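Local coordinates for protein predicted acetamidase/formamidase (Thermoanaerobacter tengcongensis, PDB 3TKK) that probably hydrolyses carbon-nitrogen bonds in linear amides, as expected of an acetamidase/formamidase, and binds zinc and calcium ions, at residues I81-V86 with I163-E168. Numbering follows the deposited sequence.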
loop_
_atom_site.group_PDB
_atom_site.type_symbol
_atom_site.label_atom_id
_atom_site.label_comp_id
_atom_site.label_asym_id
_atom_site.label_seq_id
_atom_site.Cartn_x
_atom_site.Cartn_y
_atom_site.Cartn_z
ATOM N N ILE A 81 5.755 18.946 10.686
ATOM C CA ILE A 81 6.928 19.005 9.797
ATOM C C ILE A 81 6.718 20.181 8.776
ATOM O O ILE A 81 5.912 20.064 7.834
ATOM C CB ILE A 81 7.092 17.715 9.038
ATOM C CG1 ILE A 81 7.074 16.493 10.032
ATOM C CG2 ILE A 81 8.473 17.782 8.263
ATOM C CD1 ILE A 81 8.065 16.731 11.149
ATOM N N LYS A 82 7.455 21.258 8.956
ATOM C CA LYS A 82 7.276 22.446 8.104
ATOM C C LYS A 82 8.222 22.431 6.947
ATOM O O LYS A 82 7.827 22.733 5.876
ATOM C CB LYS A 82 7.436 23.668 8.984
ATOM C CG LYS A 82 6.296 23.737 10.059
ATOM C CD LYS A 82 6.271 25.150 10.595
ATOM C CE LYS A 82 5.437 25.241 11.873
ATOM N NZ LYS A 82 5.342 26.716 12.250
ATOM N N LYS A 83 9.481 22.132 7.146
ATOM C CA LYS A 83 10.417 22.086 6.040
ATOM C C LYS A 83 11.412 21.000 6.190
ATOM O O LYS A 83 11.881 20.763 7.295
ATOM C CB LYS A 83 11.258 23.333 6.010
ATOM C CG LYS A 83 10.803 24.300 5.022
ATOM C CD LYS A 83 11.985 25.185 4.780
ATOM C CE LYS A 83 12.377 25.928 6.101
ATOM N NZ LYS A 83 11.965 27.409 5.936
ATOM N N ILE A 84 11.834 20.414 5.089
ATOM C CA ILE A 84 12.944 19.451 5.193
ATOM C C ILE A 84 14.008 19.886 4.160
ATOM O O ILE A 84 13.692 19.949 2.960
ATOM C CB ILE A 84 12.458 18.044 4.847
ATOM C CG1 ILE A 84 11.418 17.569 5.842
ATOM C CG2 ILE A 84 13.528 16.940 4.843
ATOM C CD1 ILE A 84 10.966 16.110 5.484
ATOM N N GLU A 85 15.242 20.171 4.566
ATOM C CA GLU A 85 16.269 20.362 3.557
ATOM C C GLU A 85 17.255 19.249 3.538
ATOM O O GLU A 85 17.541 18.650 4.617
ATOM C CB GLU A 85 16.921 21.759 3.750
ATOM C CG GLU A 85 15.836 22.841 3.629
ATOM C CD GLU A 85 16.191 24.188 4.355
ATOM O OE1 GLU A 85 15.251 24.906 4.841
ATOM O OE2 GLU A 85 17.408 24.526 4.419
ATOM N N VAL A 86 17.676 18.796 2.358
ATOM C CA VAL A 86 18.527 17.623 2.321
ATOM C C VAL A 86 19.911 18.077 1.747
ATOM O O VAL A 86 20.020 18.987 0.967
ATOM C CB VAL A 86 17.951 16.435 1.514
ATOM C CG1 VAL A 86 16.530 16.028 2.123
ATOM C CG2 VAL A 86 17.896 16.812 -0.020
ATOM N N ILE A 163 5.721 11.101 6.053
ATOM C CA ILE A 163 6.323 12.059 6.973
ATOM C C ILE A 163 7.225 12.980 6.206
ATOM O O ILE A 163 8.392 12.668 6.082
ATOM C CB ILE A 163 7.040 11.245 8.146
ATOM C CG1 ILE A 163 5.939 10.353 8.739
ATOM C CG2 ILE A 163 7.652 12.294 9.210
ATOM C CD1 ILE A 163 6.427 9.344 10.099
ATOM N N ALA A 164 6.685 14.107 5.763
ATOM C CA ALA A 164 7.321 15.061 4.796
ATOM C C ALA A 164 6.794 16.426 5.119
ATOM O O ALA A 164 5.925 16.536 5.959
ATOM C CB ALA A 164 6.856 14.617 3.317
ATOM N N GLU A 165 7.206 17.483 4.392
ATOM C CA GLU A 165 6.721 18.753 4.680
ATOM C C GLU A 165 5.238 18.725 4.578
ATOM O O GLU A 165 4.764 18.122 3.630
ATOM C CB GLU A 165 7.317 19.722 3.567
ATOM C CG GLU A 165 8.828 19.865 3.696
ATOM C CD GLU A 165 9.316 21.025 2.749
ATOM O OE1 GLU A 165 10.426 21.516 2.839
ATOM O OE2 GLU A 165 8.529 21.416 1.920
ATOM N N GLY A 166 4.504 19.466 5.439
ATOM C CA GLY A 166 3.056 19.609 5.274
ATOM C C GLY A 166 2.450 18.557 6.255
ATOM O O GLY A 166 1.268 18.576 6.524
ATOM N N ALA A 167 3.216 17.618 6.702
ATOM C CA ALA A 167 2.549 16.577 7.553
ATOM C C ALA A 167 2.632 16.856 9.039
ATOM O O ALA A 167 3.530 17.598 9.454
ATOM C CB ALA A 167 3.097 15.295 7.243
ATOM N N GLU A 168 1.768 16.191 9.827
ATOM C CA GLU A 168 1.776 16.247 11.258
ATOM C C GLU A 168 1.826 14.824 11.744
ATOM O O GLU A 168 1.018 14.017 11.348
ATOM C CB GLU A 168 0.434 16.839 11.711
ATOM C CG GLU A 168 0.377 18.349 11.589
ATOM C CD GLU A 168 -1.090 18.776 11.722
ATOM O OE1 GLU A 168 -1.963 17.962 12.196
ATOM O OE2 GLU A 168 -1.373 19.866 11.333
#
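The carboxylate of Glu-165 takes the place a neighbouring strand's carbonyl would fill: its OE1 accepts the backbone N-H of Ile-84 at 2.9 Å, using the lone pair anti to the other carboxylate oxygen, with 161° at the hydrogen. A chi1 of -67° sets CG anti to the carbonyl carbon, and the extended chain beyond it carries the carboxylate alongside Lys-83, whose CA is 3.3 Å from OE1, to the Ile-84 amide. Upstream, the pairing is by main chain. Ile-81 N donates to Ala-167 O (2.9 Å) and Ile-81 O accepts Gly-166 N (2.8 Å), so that one residue uses its N-H and its carbonyl on two successive residues of the turn. Segment 163-168 contains a type II beta turn, Ala-164 to Ala-167, closed by Ala-167 N to Ala-164 O; Gly-166, at phi 98°, sits where a side chain would jam against the preceding carbonyl. Opposite Leu-206 of strand 203-212, Lys-82 and Lys-83 form a classic beta bulge. CB of Ile-81 comes within 3.5 Å of Ala-164 O, and CD1 of Ile-84 lies 3.9 Å from Ala-164 CA; both isoleucines also touch Ile-134 of strand 133-138. Thus the turn leading into strand 168-172 is fastened to strand 76-86 first by peptide groups, then by a carboxylate, whose negative charge would be expected to strengthen its hold on the Ile-84 amide.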